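Uncharacterized protein PH0321 (PDB 3BS4) is of unknown function but has a KaiC-like domain of RecA type and was captured holding a peptide of unidentified sequence. Local coordinates at residues K16-S21 / A205-L209; S32-I37 / E240-K244; R139-G143 / P181-F186. The contacts are given in a common frame with arbitrary orientation. Residue numbers count along the deposited sequence, not the author numbering.

Contact 1 of 3, residues K16-S21 / A205-L209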
loop_
_atom_site.group_PDB
_atom_site.type_symbol
_atom_site.label_atom_id
_atom_site.label_comp_id
_atom_site.label_asym_id
_atom_site.label_seq_id
_atom_site.Cartn_x
_atom_site.Cartn_y
_atom_site.Cartn_z
ATOM N N LYS A 16 16.663 2.977 -6.907
ATOM C CA LYS A 16 15.895 1.983 -6.170
ATOM C C LYS A 16 15.446 2.495 -4.797
ATOM O O LYS A 16 15.917 3.522 -4.316
ATOM C CB LYS A 16 16.705 0.696 -6.058
ATOM C CG LYS A 16 16.756 -0.060 -7.384
ATOM C CD LYS A 16 17.757 -1.196 -7.380
ATOM C CE LYS A 16 17.174 -2.461 -6.787
ATOM N NZ LYS A 16 18.048 -3.642 -7.087
ATOM N N ILE A 17 14.505 1.779 -4.189
ATOM C CA ILE A 17 13.902 2.212 -2.932
ATOM C C ILE A 17 14.788 1.877 -1.738
ATOM O O ILE A 17 15.219 0.739 -1.588
ATOM C CB ILE A 17 12.546 1.508 -2.729
ATOM C CG1 ILE A 17 11.602 1.827 -3.899
ATOM C CG2 ILE A 17 11.931 1.908 -1.373
ATOM C CD1 ILE A 17 10.420 0.879 -4.014
ATOM N N LYS A 18 15.042 2.871 -0.892
ATOM C CA LYS A 18 15.727 2.657 0.372
ATOM C C LYS A 18 14.891 1.725 1.247
ATOM O O LYS A 18 13.721 1.993 1.531
ATOM C CB LYS A 18 15.972 3.992 1.074
ATOM C CG LYS A 18 16.634 3.854 2.421
ATOM C CD LYS A 18 16.964 5.206 3.023
ATOM C CE LYS A 18 18.057 5.100 4.079
ATOM N NZ LYS A 18 17.759 4.152 5.194
ATOM N N LYS A 19 15.489 0.609 1.643
ATOM C CA LYS A 19 14.804 -0.384 2.446
ATOM C C LYS A 19 14.135 0.241 3.683
ATOM O O LYS A 19 14.723 1.079 4.376
ATOM C CB LYS A 19 15.780 -1.496 2.845
ATOM C CG LYS A 19 15.132 -2.648 3.582
ATOM C CD LYS A 19 16.090 -3.823 3.678
ATOM C CE LYS A 19 15.622 -4.845 4.694
ATOM N NZ LYS A 19 16.448 -6.082 4.523
ATOM N N HIS A 20 12.884 -0.153 3.914
ATOM C CA HIS A 20 12.062 0.279 5.052
ATOM C C HIS A 20 11.350 1.609 4.865
ATOM O O HIS A 20 10.699 2.094 5.786
ATOM C CB HIS A 20 12.816 0.284 6.390
ATOM C CG HIS A 20 13.343 -1.055 6.788
ATOM N ND1 HIS A 20 14.623 -1.233 7.271
ATOM C CD2 HIS A 20 12.774 -2.282 6.763
ATOM C CE1 HIS A 20 14.813 -2.513 7.536
ATOM N NE2 HIS A 20 13.711 -3.172 7.231
ATOM N N SER A 21 11.478 2.187 3.675
ATOM C CA SER A 21 10.815 3.433 3.371
ATOM C C SER A 21 9.301 3.264 3.368
ATOM O O SER A 21 8.794 2.152 3.209
ATOM C CB SER A 21 11.277 3.930 2.006
ATOM O OG SER A 21 12.655 4.303 2.079
ATOM N N ALA A 205 5.345 10.183 4.534
ATOM C CA ALA A 205 5.986 9.353 3.502
ATOM C C ALA A 205 7.427 9.773 3.185
ATOM O O ALA A 205 7.747 10.970 3.188
ATOM C CB ALA A 205 5.154 9.364 2.235
ATOM N N ASP A 206 8.277 8.794 2.883
ATOM C CA ASP A 206 9.637 9.095 2.421
ATOM C C ASP A 206 9.661 9.419 0.937
ATOM O O ASP A 206 10.457 10.262 0.477
ATOM C CB ASP A 206 10.577 7.935 2.728
ATOM C CG ASP A 206 10.612 7.611 4.201
ATOM O OD1 ASP A 206 11.069 8.473 5.002
ATOM O OD2 ASP A 206 10.157 6.504 4.568
ATOM N N TYR A 207 8.806 8.726 0.180
ATOM C CA TYR A 207 8.642 8.990 -1.245
ATOM C C TYR A 207 7.193 9.352 -1.499
ATOM O O TYR A 207 6.320 8.745 -0.908
ATOM C CB TYR A 207 8.939 7.745 -2.087
ATOM C CG TYR A 207 10.352 7.228 -2.008
ATOM C CD1 TYR A 207 11.262 7.463 -3.045
ATOM C CD2 TYR A 207 10.764 6.450 -0.928
ATOM C CE1 TYR A 207 12.573 6.957 -2.969
ATOM C CE2 TYR A 207 12.057 5.947 -0.846
ATOM C CZ TYR A 207 12.949 6.203 -1.865
ATOM O OH TYR A 207 14.242 5.686 -1.757
ATOM N N VAL A 208 6.954 10.325 -2.377
ATOM C CA VAL A 208 5.592 10.594 -2.831
ATOM C C VAL A 208 5.613 10.650 -4.347
ATOM O O VAL A 208 6.327 11.484 -4.933
ATOM C CB VAL A 208 5.041 11.934 -2.312
ATOM C CG1 VAL A 208 3.631 12.166 -2.890
ATOM C CG2 VAL A 208 5.026 11.964 -0.779
ATOM N N LEU A 209 4.828 9.770 -4.965
ATOM C CA LEU A 209 4.581 9.776 -6.413
ATOM C C LEU A 209 3.126 10.129 -6.634
ATOM O O LEU A 209 2.247 9.502 -6.039
ATOM C CB LEU A 209 4.858 8.397 -7.018
ATOM C CG LEU A 209 6.236 7.772 -6.748
ATOM C CD1 LEU A 209 6.407 6.458 -7.535
ATOM C CD2 LEU A 209 7.365 8.731 -7.034
#
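Tyr207, at the start of strand 207-216, reaches across to the backbone of residues 16-21, a residue suited to the place because its ring packs while its hydroxyl bonds. The hydroxyl accepts a nearly straight hydrogen bond from the backbone, Lys18 N to Tyr207 OH at 3.1 Å, while the ring carbon CE2 lies 4.1 Å from Ile17 CG2. Ser21 sits against the ring edge, its OG 3.4 Å from Tyr207 CE2. A small hydroxyl fits there because it is turned back on its own chain: a type II beta turn runs from Lys18 to Ser21, and Lys18 O takes both Ser21 N at 3.1 Å and Ser21 OG at 2.6 Å. In this RecA-like sheet, the turn leads into central strand 22-27, which lies parallel to 207-216, and Tyr207 also bonds to it through its backbone. Asp206 completes the approach: its OD2 comes within 3.4 Å of Ser21 CA, where it also accepts a hydrogen bond from Leu22 N. Trp5 meets the Tyr207 ring edge-to-face.

Contact 2 of 3, residues S32-I37 / E240-K244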
loop_
_atom_site.group_PDB
_atom_site.type_symbol
_atom_site.label_atom_id
_atom_site.label_comp_id
_atom_site.label_asym_id
_atom_site.label_seq_id
_atom_site.Cartn_x
_atom_site.Cartn_y
_atom_site.Cartn_z
ATOM N N SER A 32 -6.379 8.465 -14.099
ATOM C CA SER A 32 -4.923 8.249 -14.228
ATOM C C SER A 32 -4.511 6.785 -14.072
ATOM O O SER A 32 -3.422 6.396 -14.501
ATOM C CB SER A 32 -4.157 9.105 -13.219
ATOM O OG SER A 32 -4.315 8.605 -11.894
ATOM N N ARG A 33 -5.359 5.993 -13.415
ATOM C CA ARG A 33 -5.061 4.587 -13.145
ATOM C C ARG A 33 -3.776 4.379 -12.331
ATOM O O ARG A 33 -3.137 3.338 -12.430
ATOM C CB ARG A 33 -5.028 3.775 -14.443
ATOM C CG ARG A 33 -6.412 3.618 -15.054
ATOM C CD ARG A 33 -6.368 2.910 -16.399
ATOM N NE ARG A 33 -5.847 1.546 -16.284
ATOM C CZ ARG A 33 -5.501 0.781 -17.314
ATOM N NH1 ARG A 33 -5.621 1.227 -18.563
ATOM N NH2 ARG A 33 -5.030 -0.435 -17.090
ATOM N N GLY A 34 -3.403 5.363 -11.509
ATOM C CA GLY A 34 -2.273 5.179 -10.594
ATOM C C GLY A 34 -2.456 3.971 -9.683
ATOM O O GLY A 34 -1.499 3.318 -9.290
ATOM N N LYS A 35 -3.699 3.668 -9.353
ATOM C CA LYS A 35 -4.003 2.488 -8.545
ATOM C C LYS A 35 -3.519 1.219 -9.243
ATOM O O LYS A 35 -2.980 0.304 -8.609
ATOM C CB LYS A 35 -5.515 2.440 -8.258
ATOM C CG LYS A 35 -6.052 1.200 -7.580
ATOM C CD LYS A 35 -7.487 1.400 -7.078
ATOM C CE LYS A 35 -8.440 1.987 -8.135
ATOM N NZ LYS A 35 -9.839 2.120 -7.610
ATOM N N ASP A 36 -3.684 1.176 -10.561
ATOM C CA ASP A 36 -3.226 0.012 -11.335
ATOM C C ASP A 36 -1.706 -0.118 -11.342
ATOM O O ASP A 36 -1.180 -1.229 -11.426
ATOM C CB ASP A 36 -3.739 0.079 -12.776
ATOM C CG ASP A 36 -5.199 -0.309 -12.900
ATOM O OD1 ASP A 36 -5.725 -1.006 -11.988
ATOM O OD2 ASP A 36 -5.806 0.058 -13.942
ATOM N N ILE A 37 -0.986 1.005 -11.241
ATOM C CA ILE A 37 0.476 0.947 -11.139
ATOM C C ILE A 37 0.833 0.265 -9.813
ATOM O O ILE A 37 1.711 -0.610 -9.763
ATOM C CB ILE A 37 1.144 2.341 -11.240
ATOM C CG1 ILE A 37 0.915 2.924 -12.642
ATOM C CG2 ILE A 37 2.626 2.234 -10.962
ATOM C CD1 ILE A 37 1.393 4.331 -12.778
ATOM N N GLU A 240 5.541 10.424 -18.551
ATOM C CA GLU A 240 4.271 10.059 -19.183
ATOM C C GLU A 240 4.185 8.551 -19.128
ATOM O O GLU A 240 5.205 7.877 -19.247
ATOM C CB GLU A 240 4.180 10.516 -20.648
ATOM C CG GLU A 240 2.778 10.188 -21.244
ATOM C CD GLU A 240 2.536 10.685 -22.665
ATOM O OE1 GLU A 240 3.371 11.446 -23.201
ATOM O OE2 GLU A 240 1.479 10.310 -23.230
ATOM N N TYR A 241 2.983 8.001 -18.948
ATOM C CA TYR A 241 2.853 6.542 -19.011
ATOM C C TYR A 241 1.604 6.072 -19.741
ATOM O O TYR A 241 0.644 6.832 -19.933
ATOM C CB TYR A 241 2.957 5.891 -17.614
ATOM C CG TYR A 241 1.854 6.272 -16.640
ATOM C CD1 TYR A 241 0.699 5.505 -16.542
ATOM C CD2 TYR A 241 1.997 7.373 -15.802
ATOM C CE1 TYR A 241 -0.330 5.850 -15.654
ATOM C CE2 TYR A 241 1.005 7.713 -14.894
ATOM C CZ TYR A 241 -0.154 6.952 -14.836
ATOM O OH TYR A 241 -1.135 7.299 -13.926
ATOM N N GLU A 242 1.662 4.828 -20.191
ATOM C CA GLU A 242 0.494 4.110 -20.685
ATOM C C GLU A 242 0.611 2.669 -20.235
ATOM O O GLU A 242 1.551 2.323 -19.535
ATOM C CB GLU A 242 0.392 4.196 -22.203
ATOM C CG GLU A 242 1.598 3.708 -22.934
ATOM C CD GLU A 242 1.601 4.148 -24.399
ATOM O OE1 GLU A 242 0.629 4.787 -24.871
ATOM O OE2 GLU A 242 2.591 3.832 -25.068
ATOM N N PHE A 243 -0.350 1.841 -20.626
ATOM C CA PHE A 243 -0.340 0.444 -20.199
ATOM C C PHE A 243 -0.270 -0.467 -21.400
ATOM O O PHE A 243 -0.975 -0.257 -22.376
ATOM C CB PHE A 243 -1.591 0.140 -19.386
ATOM C CG PHE A 243 -1.676 0.936 -18.107
ATOM C CD1 PHE A 243 -1.129 0.435 -16.925
ATOM C CD2 PHE A 243 -2.276 2.187 -18.085
ATOM C CE1 PHE A 243 -1.195 1.172 -15.727
ATOM C CE2 PHE A 243 -2.342 2.932 -16.897
ATOM C CZ PHE A 243 -1.802 2.420 -15.717
ATOM N N LYS A 244 0.592 -1.469 -21.321
ATOM C CA LYS A 244 0.563 -2.561 -22.287
ATOM C C LYS A 244 -0.004 -3.762 -21.545
ATOM O O LYS A 244 0.696 -4.404 -20.765
ATOM C CB LYS A 244 1.973 -2.841 -22.778
ATOM C CG LYS A 244 2.042 -3.915 -23.858
ATOM C CD LYS A 244 3.474 -4.213 -24.240
ATOM C CE LYS A 244 3.505 -5.284 -25.331
ATOM N NZ LYS A 244 4.738 -5.148 -26.171
#
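The start of helix 34-47 faces strand 238-244 at side-chain distance, with CA atoms 9.3 Å apart for Ser32 and Tyr241 and 9.1 Å for Ile37 and Phe243. In a RecA-like fold, the turn between strand 22-27 and this helix is the place of the Walker A loop; here Gly34 and Lys35 match its Gly-Lys pair, but Asp36 stands where a serine or threonine is usual. Arg33, the N-cap residue, adopts left-handed backbone angles. Alternation along the strand sends Tyr241 and Phe243 toward the helix and Glu242 away. The flat guanidinium of Arg33 stacks on Phe243, with CZ 3.9 Å from the ring centroid, a cation-pi contact. A salt bridge from Arg33 NE to Asp36 OD2 at 2.8 Å steadies it, while Arg70 pairs with the other Asp36 oxygen. The long CG1 arm of Ile37 carries its terminal methyl over the Tyr241 face: CD1 lies 3.8 Å from the centroid of that ring, a CH-pi contact. Beyond that ring, Tyr241 OH donates a short 2.5 Å hydrogen bond to Ser32 O.

Contact 3 of 3, residues R139-G143 / P181-F186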
loop_
_atom_site.group_PDB
_atom_site.type_symbol
_atom_site.label_atom_id
_atom_site.label_comp_id
_atom_site.label_asym_id
_atom_site.label_seq_id
_atom_site.Cartn_x
_atom_site.Cartn_y
_atom_site.Cartn_z
ATOM N N ARG A 139 13.973 -13.316 2.007
ATOM C CA ARG A 139 12.819 -12.584 1.481
ATOM C C ARG A 139 12.805 -11.159 1.980
ATOM O O ARG A 139 13.437 -10.826 2.986
ATOM C CB ARG A 139 11.505 -13.262 1.878
ATOM C CG ARG A 139 11.277 -14.536 1.135
ATOM C CD ARG A 139 9.927 -15.148 1.428
ATOM N NE ARG A 139 9.816 -16.409 0.707
ATOM C CZ ARG A 139 10.246 -17.574 1.182
ATOM N NH1 ARG A 139 10.761 -17.644 2.406
ATOM N NH2 ARG A 139 10.142 -18.676 0.434
ATOM N N GLU A 140 12.116 -10.306 1.225
ATOM C CA GLU A 140 11.760 -8.980 1.701
ATOM C C GLU A 140 10.292 -8.971 2.124
ATOM O O GLU A 140 9.482 -9.732 1.593
ATOM C CB GLU A 140 12.019 -7.928 0.620
ATOM C CG GLU A 140 13.494 -7.625 0.396
ATOM C CD GLU A 140 14.184 -7.026 1.610
ATOM O OE1 GLU A 140 13.522 -6.356 2.442
ATOM O OE2 GLU A 140 15.417 -7.220 1.735
ATOM N N LEU A 141 9.975 -8.114 3.100
ATOM C CA LEU A 141 8.599 -7.899 3.544
ATOM C C LEU A 141 8.104 -6.561 3.021
ATOM O O LEU A 141 8.772 -5.530 3.172
ATOM C CB LEU A 141 8.493 -7.918 5.074
ATOM C CG LEU A 141 7.131 -7.592 5.701
ATOM C CD1 LEU A 141 6.041 -8.593 5.296
ATOM C CD2 LEU A 141 7.254 -7.493 7.229
ATOM N N TYR A 142 6.937 -6.596 2.396
ATOM C CA TYR A 142 6.314 -5.371 1.895
ATOM C C TYR A 142 4.941 -5.245 2.504
ATOM O O TYR A 142 4.279 -6.250 2.717
ATOM C CB TYR A 142 6.166 -5.430 0.380
ATOM C CG TYR A 142 7.487 -5.434 -0.328
ATOM C CD1 TYR A 142 8.159 -4.241 -0.584
ATOM C CD2 TYR A 142 8.082 -6.637 -0.737
ATOM C CE1 TYR A 142 9.402 -4.241 -1.244
ATOM C CE2 TYR A 142 9.313 -6.640 -1.378
ATOM C CZ TYR A 142 9.962 -5.450 -1.635
ATOM O OH TYR A 142 11.175 -5.456 -2.296
ATOM N N GLY A 143 4.511 -4.010 2.766
ATOM C CA GLY A 143 3.120 -3.753 3.161
ATOM C C GLY A 143 2.459 -2.860 2.136
ATOM O O GLY A 143 3.121 -2.022 1.496
ATOM N N PRO A 181 11.433 -8.334 11.914
ATOM C CA PRO A 181 11.861 -7.529 10.779
ATOM C C PRO A 181 10.777 -6.537 10.379
ATOM O O PRO A 181 9.590 -6.835 10.495
ATOM C CB PRO A 181 12.059 -8.560 9.672
ATOM C CG PRO A 181 12.430 -9.809 10.426
ATOM C CD PRO A 181 11.517 -9.774 11.598
ATOM N N ARG A 182 11.203 -5.357 9.952
ATOM C CA ARG A 182 10.282 -4.328 9.492
ATOM C C ARG A 182 10.120 -4.433 7.975
ATOM O O ARG A 182 10.936 -5.057 7.275
ATOM C CB ARG A 182 10.794 -2.935 9.891
ATOM C CG ARG A 182 10.456 -2.508 11.334
ATOM C CD ARG A 182 10.948 -1.069 11.602
ATOM N NE ARG A 182 10.483 -0.467 12.861
ATOM C CZ ARG A 182 9.456 0.381 12.964
ATOM N NH1 ARG A 182 8.748 0.724 11.888
ATOM N NH2 ARG A 182 9.118 0.889 14.151
ATOM N N GLY A 183 9.067 -3.822 7.458
ATOM C CA GLY A 183 8.825 -3.887 6.019
ATOM C C GLY A 183 9.073 -2.578 5.297
ATOM O O GLY A 183 9.436 -1.559 5.910
ATOM N N THR A 184 8.894 -2.640 3.985
ATOM C CA THR A 184 8.880 -1.471 3.113
ATOM C C THR A 184 7.420 -1.356 2.704
ATOM O O THR A 184 6.810 -2.341 2.278
ATOM C CB THR A 184 9.812 -1.687 1.923
ATOM O OG1 THR A 184 11.136 -1.931 2.436
ATOM C CG2 THR A 184 9.850 -0.453 1.005
ATOM N N ASN A 185 6.863 -0.151 2.835
ATOM C CA ASN A 185 5.409 0.025 2.814
ATOM C C ASN A 185 4.955 0.962 1.733
ATOM O O ASN A 185 5.587 1.986 1.496
ATOM C CB ASN A 185 4.941 0.539 4.176
ATOM C CG ASN A 185 5.059 -0.535 5.239
ATOM O OD1 ASN A 185 4.234 -1.446 5.291
ATOM N ND2 ASN A 185 6.101 -0.459 6.053
ATOM N N PHE A 186 3.847 0.600 1.095
ATOM C CA PHE A 186 3.206 1.442 0.082
ATOM C C PHE A 186 1.827 1.817 0.544
ATOM O O PHE A 186 1.033 0.955 0.888
ATOM C CB PHE A 186 3.084 0.694 -1.242
ATOM C CG PHE A 186 4.398 0.379 -1.883
ATOM C CD1 PHE A 186 4.885 1.174 -2.909
ATOM C CD2 PHE A 186 5.128 -0.732 -1.477
ATOM C CE1 PHE A 186 6.110 0.872 -3.534
ATOM C CE2 PHE A 186 6.371 -1.030 -2.087
ATOM C CZ PHE A 186 6.842 -0.217 -3.120
HETATM O O HOH W 1 11.423 -4.524 2.896
HETATM O O HOH W 2 12.061 -6.917 5.070
#
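Three backbone hydrogen bonds join these segments in a parallel ladder: Thr184 N to Leu141 O at 3.0 Å, Gly143 N to Thr184 O at 2.9 Å and Phe186 N to Gly143 O at 2.8 Å. Gly143 thus bonds with both of its backbone groups to the residues flanking Asn185, the pattern expected of parallel strands; the axes of 141-143 and 184-186 approach to 4.5 Å and diverge by 24°. Where the ladder begins, two waters bridge the segments. One oxygen lies 2.8 Å from both Glu140 OE1 and Leu141 O and 2.6 Å from Thr184 OG1; the other is 3.1 Å from Glu140 OE1, Leu141 N and Arg182 O. The carboxylate of Glu140 also pairs with Lys19, and Thr184 OG1 receives His20 N. On the Thr184 face of the sheet, Tyr142 CD1 lies 3.9 Å from Thr184 CB and 4.0 Å from Phe186 CE2, an apolar patch extended by Phe144 stacked on Phe186, while Lys45 meets the Tyr142 hydroxyl. On the other face, Asn185 OD1 comes 3.3 Å from Gly143 CA. A side chain at 143 would collide with that oxygen, so glycine leaves room for Asn185 to hydrogen-bond the backbone of the bound peptide. Leu141, packed on Trp130 of helix 115-132, offers its apolar surface to an aromatic peptide side chain, and the backbone of Gly183 bonds the peptide too. Strands 141-146 and 184-190, linked through helices 157-173 and 175-178, form a beta-alpha-beta crossover at the centre of a RecA-like sheet, with the peptide lying at the beginnings of these two strands.

How the contacts relate
All three contacts reach one mixed sheet. Contacts 1 and 3 adjoin, their centres 11 Å apart: strand 22-27, which continues from segment 16-21, lies between strands 184-190 and 207-216, and Ser21 O meets Asn185 N at 3.0 Å while His20 N meets Thr184 OG1 at 2.9 Å. Contact 2 stands apart, its centre 19 Å from that of contact 1 and 23 Å from that of contact 3. It follows the far end of strand 22-27, at what would be the Walker A position, whereas contacts 1 and 3 lie where strands begin. The peptide reaches contact 3, so it probably binds away from the place where RecA-like relatives hold nucleotide.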